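Local coordinates for chitinase (Paenibacillus sp. FPU-7, PDB 5GZT), which probably hydrolyses chitin and chitodextrins at random internal beta-1,4 linkages between N-acetylglucosamine units, as an endo-acting glycoside hydrolase, at residues N193-V198 and R641-S646; K272-G277 and P523-M528; A880-H883 and G889-L892. One frame throughout, in Å; residues are numbered along the deposited sequence.

In the fold
From the N terminus, the chain leaves its parallel beta-helical region and reaches 193-198, the first half of interaction 1, then 272-277, which opens interaction 2. The first family 18 barrel follows. Interaction 2 closes at 523-528 and interaction 1 only at 641-646, so the second contact nests within the first. Together they seat the beta domain ahead of the barrel on the barrel's own strand and helix ends. Their centres are about 13 Å apart, and a probable hydrogen bond from Y643 OH to G277 O joins them. Interaction 3 comes later in series, as a short local closure in the second barrel, its centre about 54 Å from that of interaction 1.

Interaction 1: N193-V198 and R641-S646; sequences NDRQLV and RLYAKS
D194 and S646 are the residues whose CA atoms lie closest, 7.1 Å apart. The two segments do not pair as strands. Residues 193-196 turn between strands 184-191 and 197-203, with R195 in a left-handed backbone conformation, while 641-646 runs off the end of helix 633-642, whose helical angles are lost at Y643.

R195 makes the main side-chain contact. Its chain is extended at chi2 and bent at chi3 (-71°), which lays the guanidinium beside the tyrosine so that Y643 CE2 sits over the centre of one face, 3.5 Å from R195 CZ. The two planes are 52° apart, so this is an oblique meeting and not a flat stack. The strongest polar partners lie outside the two segments: R195 NH1 binds L248 O, and Y643 OH binds G277 O.

This is where a beta hairpin of the domain preceding the first TIM barrel meets the C-terminal end of the helix that follows the barrel's eighth strand. Water bridges the two sides twice. One molecule donates to N193 O at 2.9 Å and weakly to L642 O; another donates to Y643 O at 2.8 Å and weakly accepts from R195 NH2. Nearer the surface, S646 OG comes to 3.1 Å from D194 OD1, close enough for a hydrogen bond.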
loop_
_atom_site.group_PDB
_atom_site.type_symbol
_atom_site.label_atom_id
_atom_site.label_comp_id
_atom_site.label_asym_id
_atom_site.label_seq_id
_atom_site.Cartn_x
_atom_site.Cartn_y
_atom_site.Cartn_z
ATOM N N ASN B 193 -1.090 15.047 3.088
ATOM C CA ASN B 193 -2.090 14.287 2.341
ATOM C C ASN B 193 -1.950 14.442 0.824
ATOM O O ASN B 193 -2.194 13.483 0.033
ATOM C CB ASN B 193 -3.477 14.741 2.760
ATOM C CG ASN B 193 -3.807 14.408 4.192
ATOM O OD1 ASN B 193 -3.073 13.739 4.929
ATOM N ND2 ASN B 193 -4.922 14.871 4.593
ATOM N N ASP B 194 -1.511 15.640 0.423
ATOM C CA ASP B 194 -1.326 15.990 -0.980
ATOM C C ASP B 194 -0.039 15.418 -1.602
ATOM O O ASP B 194 0.210 15.607 -2.793
ATOM C CB ASP B 194 -1.314 17.532 -1.138
ATOM C CG ASP B 194 -2.716 18.167 -1.036
ATOM O OD1 ASP B 194 -3.736 17.537 -1.447
ATOM O OD2 ASP B 194 -2.777 19.338 -0.571
ATOM N N ARG B 195 0.782 14.768 -0.798
ATOM C CA ARG B 195 1.977 14.134 -1.257
ATOM C C ARG B 195 3.031 15.138 -1.730
ATOM O O ARG B 195 3.751 14.934 -2.726
ATOM C CB ARG B 195 1.617 13.006 -2.249
ATOM C CG ARG B 195 0.890 11.900 -1.493
ATOM C CD ARG B 195 0.617 10.758 -2.384
ATOM N NE ARG B 195 -0.409 11.181 -3.310
ATOM C CZ ARG B 195 -0.328 11.185 -4.616
ATOM N NH1 ARG B 195 0.769 10.796 -5.256
ATOM N NH2 ARG B 195 -1.387 11.597 -5.295
ATOM N N GLN B 196 3.127 16.213 -0.949
ATOM C CA GLN B 196 4.319 17.050 -0.951
ATOM C C GLN B 196 5.360 16.584 0.027
ATOM O O GLN B 196 5.055 16.103 1.105
ATOM C CB GLN B 196 3.993 18.471 -0.585
ATOM C CG GLN B 196 3.156 19.126 -1.641
ATOM C CD GLN B 196 2.890 20.554 -1.275
ATOM O OE1 GLN B 196 2.400 20.831 -0.194
ATOM N NE2 GLN B 196 3.228 21.468 -2.164
ATOM N N LEU B 197 6.599 16.736 -0.400
ATOM C CA LEU B 197 7.760 16.555 0.409
ATOM C C LEU B 197 8.260 17.945 0.873
ATOM O O LEU B 197 8.381 18.879 0.063
ATOM C CB LEU B 197 8.813 15.841 -0.419
ATOM C CG LEU B 197 10.063 15.386 0.306
ATOM C CD1 LEU B 197 9.743 14.716 1.610
ATOM C CD2 LEU B 197 10.889 14.446 -0.562
ATOM N N VAL B 198 8.489 18.074 2.179
ATOM C CA VAL B 198 8.906 19.310 2.780
ATOM C C VAL B 198 10.224 19.001 3.463
ATOM O O VAL B 198 10.268 18.110 4.322
ATOM C CB VAL B 198 7.858 19.864 3.770
ATOM C CG1 VAL B 198 8.394 21.078 4.523
ATOM C CG2 VAL B 198 6.603 20.287 3.014
ATOM N N ARG B 641 -9.929 6.595 -1.648
ATOM C CA ARG B 641 -9.893 7.455 -0.463
ATOM C C ARG B 641 -8.562 8.085 -0.269
ATOM O O ARG B 641 -8.490 9.285 0.010
ATOM C CB ARG B 641 -10.253 6.658 0.755
ATOM C CG ARG B 641 -11.732 6.437 0.789
ATOM C CD ARG B 641 -12.324 7.653 1.517
ATOM N NE ARG B 641 -13.747 7.731 1.291
ATOM C CZ ARG B 641 -14.518 8.691 1.753
ATOM N NH1 ARG B 641 -14.016 9.646 2.531
ATOM N NH2 ARG B 641 -15.798 8.677 1.440
ATOM N N LEU B 642 -7.493 7.320 -0.440
ATOM C CA LEU B 642 -6.188 7.878 -0.229
ATOM C C LEU B 642 -5.705 8.691 -1.361
ATOM O O LEU B 642 -4.814 9.466 -1.158
ATOM C CB LEU B 642 -5.127 6.831 0.061
ATOM C CG LEU B 642 -5.136 6.183 1.426
ATOM C CD1 LEU B 642 -3.919 5.283 1.469
ATOM C CD2 LEU B 642 -5.096 7.149 2.590
ATOM N N TYR B 643 -6.261 8.512 -2.550
ATOM C CA TYR B 643 -5.874 9.291 -3.684
ATOM C C TYR B 643 -6.907 10.363 -4.091
ATOM O O TYR B 643 -6.800 10.919 -5.186
ATOM C CB TYR B 643 -5.419 8.330 -4.828
ATOM C CG TYR B 643 -4.068 7.772 -4.463
ATOM C CD1 TYR B 643 -3.946 6.732 -3.585
ATOM C CD2 TYR B 643 -2.890 8.379 -4.926
ATOM C CE1 TYR B 643 -2.717 6.265 -3.178
ATOM C CE2 TYR B 643 -1.610 7.930 -4.534
ATOM C CZ TYR B 643 -1.496 6.862 -3.695
ATOM O OH TYR B 643 -0.239 6.454 -3.255
ATOM N N ALA B 644 -7.888 10.660 -3.229
ATOM C CA ALA B 644 -8.890 11.652 -3.540
ATOM C C ALA B 644 -8.272 13.083 -3.609
ATOM O O ALA B 644 -7.488 13.482 -2.747
ATOM C CB ALA B 644 -9.979 11.634 -2.483
ATOM N N LYS B 645 -8.634 13.841 -4.637
ATOM C CA LYS B 645 -8.237 15.271 -4.738
ATOM C C LYS B 645 -8.736 16.092 -3.529
ATOM O O LYS B 645 -9.950 16.119 -3.243
ATOM C CB LYS B 645 -8.656 15.897 -6.113
ATOM C CG LYS B 645 -10.159 16.138 -6.415
ATOM C CD LYS B 645 -10.984 14.895 -6.828
ATOM C CE LYS B 645 -11.719 14.195 -5.660
ATOM N NZ LYS B 645 -11.762 12.702 -5.725
ATOM N N SER B 646 -7.805 16.706 -2.782
ATOM C CA SER B 646 -8.189 17.678 -1.740
ATOM C C SER B 646 -9.062 18.774 -2.396
ATOM O O SER B 646 -8.937 19.100 -3.615
ATOM C CB SER B 646 -6.990 18.299 -0.991
ATOM O OG SER B 646 -6.510 17.435 0.024
HETATM O O HOH W 1 -3.015 10.994 1.191
HETATM O O HOH W 2 -4.133 11.825 -5.425
#

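Interaction 2: K272-G277 and P523-M528; sequences KAFVQG and PAEKLM. With FMT (formic acid), chain G.
F274 lies against E525 and K526, its ring meeting both obliquely. K526 CE comes to 3.6 Å from F274 CE2 at the ring's far end. At the near end, E525 CG approaches F274 CB to 3.6 Å, less certainly, since this holds for one of the two glutamate conformers. In it CG stands anti to the backbone N (chi1 -150°), which swings the chain toward F274, with ring and carboxylate planes 59° apart. A formic acid molecule, probably from the crystallisation liquor, sits at the ring's edge, its O2 3.6 Å from F274 CZ. K526 NZ donates to that O2 at 2.8 Å, and K272 NZ gives O1 a weaker bond.

F274 sits in strand 264-284, which runs out of the preceding beta domain, where A273 pairs with W253, and on into the first TIM barrel. Residues 523-526 are the turn leading into barrel strand 527-532. Strand alternation sends F274 toward this turn while A273 and V275 point away.

Further out, T473 O and L476 O also hold K526 NZ, whose extended chain crosses the ring at a slant, and K272 NZ reaches Y450 OH. The turn is tied by K526 N to P523 O (2.9 Å).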
loop_
_atom_site.group_PDB
_atom_site.type_symbol
_atom_site.label_atom_id
_atom_site.label_comp_id
_atom_site.label_asym_id
_atom_site.label_seq_id
_atom_site.Cartn_x
_atom_site.Cartn_y
_atom_site.Cartn_z
ATOM N N LYS B 272 16.719 10.360 3.931
ATOM C CA LYS B 272 15.466 9.729 3.437
ATOM C C LYS B 272 14.283 10.514 3.949
ATOM O O LYS B 272 14.265 10.852 5.125
ATOM C CB LYS B 272 15.274 8.346 4.032
ATOM C CG LYS B 272 16.180 7.258 3.551
ATOM C CD LYS B 272 16.188 6.151 4.606
ATOM C CE LYS B 272 17.125 5.022 4.203
ATOM N NZ LYS B 272 16.955 3.798 5.032
ATOM N N ALA B 273 13.311 10.778 3.080
ATOM C CA ALA B 273 11.986 11.270 3.472
ATOM C C ALA B 273 10.911 10.283 3.036
ATOM O O ALA B 273 11.120 9.491 2.113
ATOM C CB ALA B 273 11.678 12.589 2.810
ATOM N N PHE B 274 9.747 10.397 3.644
ATOM C CA PHE B 274 8.661 9.433 3.387
ATOM C C PHE B 274 7.432 10.180 2.936
ATOM O O PHE B 274 6.971 11.084 3.626
ATOM C CB PHE B 274 8.410 8.684 4.656
ATOM C CG PHE B 274 9.622 7.978 5.180
ATOM C CD1 PHE B 274 10.053 6.810 4.591
ATOM C CD2 PHE B 274 10.373 8.515 6.220
ATOM C CE1 PHE B 274 11.173 6.139 5.047
ATOM C CE2 PHE B 274 11.533 7.857 6.673
ATOM C CZ PHE B 274 11.923 6.660 6.078
ATOM N N VAL B 275 6.942 9.828 1.756
ATOM C CA VAL B 275 5.769 10.468 1.155
ATOM C C VAL B 275 4.541 9.586 1.514
ATOM O O VAL B 275 4.584 8.357 1.345
ATOM C CB VAL B 275 5.999 10.673 -0.356
ATOM C CG1 VAL B 275 4.754 11.122 -1.079
ATOM C CG2 VAL B 275 7.094 11.735 -0.553
ATOM N N GLN B 276 3.502 10.212 2.082
ATOM C CA GLN B 276 2.280 9.511 2.477
ATOM C C GLN B 276 1.669 8.769 1.258
ATOM O O GLN B 276 2.025 9.010 0.116
ATOM C CB GLN B 276 1.248 10.500 3.043
ATOM C CG GLN B 276 1.578 11.098 4.392
ATOM C CD GLN B 276 0.495 12.103 4.840
ATOM O OE1 GLN B 276 -0.626 12.115 4.315
ATOM N NE2 GLN B 276 0.826 12.947 5.813
ATOM N N GLY B 277 0.714 7.890 1.526
ATOM C CA GLY B 277 -0.064 7.255 0.466
ATOM C C GLY B 277 0.321 5.828 0.093
ATOM O O GLY B 277 -0.161 5.288 -0.905
ATOM N N PRO B 523 7.556 7.437 14.870
ATOM C CA PRO B 523 6.974 8.513 14.134
ATOM C C PRO B 523 5.726 8.134 13.296
ATOM O O PRO B 523 5.755 7.114 12.622
ATOM C CB PRO B 523 8.081 8.904 13.120
ATOM C CG PRO B 523 9.329 8.313 13.673
ATOM C CD PRO B 523 8.892 7.106 14.382
ATOM N N ALA B 524 4.781 9.058 13.182
ATOM C CA ALA B 524 3.531 8.845 12.399
ATOM C C ALA B 524 3.838 8.382 10.988
ATOM O O ALA B 524 3.305 7.344 10.548
ATOM C CB ALA B 524 2.641 10.118 12.398
ATOM N N GLU B 525 4.744 9.138 10.352
ATOM C CA GLU B 525 5.434 8.912 9.086
ATOM C C GLU B 525 5.762 7.435 8.744
ATOM O O GLU B 525 5.924 7.053 7.586
ATOM C CB GLU B 525 6.788 9.688 9.141
ATOM C CG GLU B 525 7.284 10.170 7.793
ATOM C CD GLU B 525 8.196 11.371 7.912
ATOM O OE1 GLU B 525 8.116 12.327 7.074
ATOM O OE2 GLU B 525 8.985 11.329 8.874
ATOM N N LYS B 526 6.000 6.663 9.777
ATOM C CA LYS B 526 6.492 5.304 9.620
ATOM C C LYS B 526 5.428 4.278 10.107
ATOM O O LYS B 526 5.766 3.078 10.380
ATOM C CB LYS B 526 7.803 5.135 10.431
ATOM C CG LYS B 526 9.024 5.809 9.812
ATOM C CD LYS B 526 10.332 5.456 10.504
ATOM C CE LYS B 526 11.514 5.759 9.537
ATOM N NZ LYS B 526 12.774 5.276 10.148
ATOM N N LEU B 527 4.176 4.736 10.288
ATOM C CA LEU B 527 3.130 3.821 10.779
ATOM C C LEU B 527 2.119 3.542 9.700
ATOM O O LEU B 527 1.412 4.483 9.248
ATOM C CB LEU B 527 2.410 4.390 11.974
ATOM C CG LEU B 527 3.262 4.396 13.249
ATOM C CD1 LEU B 527 2.420 5.132 14.269
ATOM C CD2 LEU B 527 3.612 3.011 13.753
ATOM N N MET B 528 2.013 2.274 9.310
ATOM C CA MET B 528 0.956 1.858 8.382
ATOM C C MET B 528 -0.151 1.250 9.250
ATOM O O MET B 528 0.062 0.426 10.181
ATOM C CB MET B 528 1.425 0.821 7.400
ATOM C CG MET B 528 2.461 1.265 6.417
ATOM S SD MET B 528 1.892 2.167 5.025
ATOM C CE MET B 528 1.048 0.903 4.069
HETATM C C FMT G . 15.096 4.863 7.500
HETATM O O1 FMT G . 15.914 3.997 7.861
HETATM O O2 FMT G . 14.731 5.923 8.255
#

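Interaction 3: A880-H883 and G889-L892; sequences AFMH and GIDL. With PO4 (phosphate ion), chain D.
In the second family 18 barrel, M882 near the end of helix 868-884 packs on G889 and I890 at the start of strand 889-893, with the CA atoms of M882 and G889 6.9 Å apart. The methionine has CG anti to its own amide nitrogen (chi1 -178°), which carries the sulfur down to the strand: M882 SD is 4.0 Å from G889 CA and 4.1 Å from I890 CG1. M882 and I890 cross at about a right angle, and L926 and F922 of helix 911-933 pack on them. A bend at chi3 brings M882 CE back over the rim of one face of H883.

H883 ND1 donates to phosphate O2 at 2.6 Å, nearly straight (171°) and in the ring plane, while NE2 binds E929 OE1. The phosphate, probably from the crystallisation liquor, is also hydrogen-bonded by K935 NZ and Y937 OH. Replacing H883 by an alanine would probably leave E929 OE1 without its imidazole partner and the phosphate O2 without its straight N-H donor.

Strand 889-893 lies within a DGIDLDWE sequence that matches the DxxDxDxE signature of family 18. With the parallel neighbour 848-854, helix and strand form a beta-alpha-beta crossover of the TIM barrel.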
loop_
_atom_site.group_PDB
_atom_site.type_symbol
_atom_site.label_atom_id
_atom_site.label_comp_id
_atom_site.label_asym_id
_atom_site.label_seq_id
_atom_site.Cartn_x
_atom_site.Cartn_y
_atom_site.Cartn_z
ATOM N N ALA B 880 -37.182 13.112 -48.153
ATOM C CA ALA B 880 -37.767 12.708 -49.457
ATOM C C ALA B 880 -37.428 11.232 -49.739
ATOM O O ALA B 880 -38.281 10.445 -50.206
ATOM C CB ALA B 880 -37.289 13.639 -50.640
ATOM N N PHE B 881 -36.193 10.832 -49.407
ATOM C CA PHE B 881 -35.773 9.450 -49.625
ATOM C C PHE B 881 -36.641 8.482 -48.745
ATOM O O PHE B 881 -37.089 7.444 -49.176
ATOM C CB PHE B 881 -34.281 9.356 -49.309
ATOM C CG PHE B 881 -33.638 8.047 -49.714
ATOM C CD1 PHE B 881 -33.759 6.927 -48.909
ATOM C CD2 PHE B 881 -32.874 7.960 -50.892
ATOM C CE1 PHE B 881 -33.196 5.759 -49.264
ATOM C CE2 PHE B 881 -32.264 6.781 -51.245
ATOM C CZ PHE B 881 -32.405 5.678 -50.409
ATOM N N MET B 882 -36.849 8.884 -47.515
ATOM C CA MET B 882 -37.640 8.138 -46.550
ATOM C C MET B 882 -39.032 7.832 -47.097
ATOM O O MET B 882 -39.454 6.656 -47.173
ATOM C CB MET B 882 -37.647 8.862 -45.194
ATOM C CG MET B 882 -38.431 8.116 -44.067
ATOM S SD MET B 882 -38.717 9.236 -42.653
ATOM C CE MET B 882 -40.080 10.127 -43.298
ATOM N N HIS B 883 -39.725 8.859 -47.489
ATOM C CA HIS B 883 -41.051 8.686 -48.077
ATOM C C HIS B 883 -41.050 7.934 -49.405
ATOM O O HIS B 883 -41.906 7.104 -49.639
ATOM C CB HIS B 883 -41.722 10.066 -48.345
ATOM C CG HIS B 883 -42.134 10.786 -47.104
ATOM N ND1 HIS B 883 -43.002 10.212 -46.209
ATOM C CD2 HIS B 883 -41.930 12.068 -46.675
ATOM C CE1 HIS B 883 -43.255 11.074 -45.241
ATOM N NE2 HIS B 883 -42.577 12.180 -45.467
ATOM N N GLY B 889 -38.576 5.703 -40.562
ATOM C CA GLY B 889 -37.689 6.576 -39.840
ATOM C C GLY B 889 -36.330 6.631 -40.457
ATOM O O GLY B 889 -36.125 6.086 -41.567
ATOM N N ILE B 890 -35.469 7.423 -39.852
ATOM C CA ILE B 890 -34.111 7.638 -40.317
ATOM C C ILE B 890 -33.098 7.323 -39.173
ATOM O O ILE B 890 -33.225 7.778 -38.024
ATOM C CB ILE B 890 -33.942 9.116 -40.805
ATOM C CG1 ILE B 890 -34.695 9.345 -42.097
ATOM C CG2 ILE B 890 -32.477 9.454 -41.069
ATOM C CD1 ILE B 890 -34.931 10.825 -42.397
ATOM N N ASP B 891 -32.091 6.549 -39.498
ATOM C CA ASP B 891 -30.941 6.356 -38.656
ATOM C C ASP B 891 -29.716 6.964 -39.300
ATOM O O ASP B 891 -29.542 6.809 -40.527
ATOM C CB ASP B 891 -30.717 4.860 -38.505
ATOM C CG ASP B 891 -29.415 4.545 -37.726
ATOM O OD1 ASP B 891 -29.288 4.848 -36.517
ATOM O OD2 ASP B 891 -28.546 3.926 -38.389
ATOM N N LEU B 892 -28.937 7.736 -38.562
ATOM C CA LEU B 892 -27.697 8.336 -39.094
ATOM C C LEU B 892 -26.480 7.672 -38.482
ATOM O O LEU B 892 -26.355 7.634 -37.256
ATOM C CB LEU B 892 -27.640 9.825 -38.778
ATOM C CG LEU B 892 -28.735 10.727 -39.288
ATOM C CD1 LEU B 892 -28.442 12.192 -38.988
ATOM C CD2 LEU B 892 -28.960 10.519 -40.767
HETATM P P PO4 D . -43.872 6.750 -45.554
HETATM O O1 PO4 D . -42.346 6.919 -45.482
HETATM O O2 PO4 D . -44.236 7.907 -46.399
HETATM O O3 PO4 D . -44.124 5.444 -46.138
HETATM O O4 PO4 D . -44.524 6.925 -44.166
#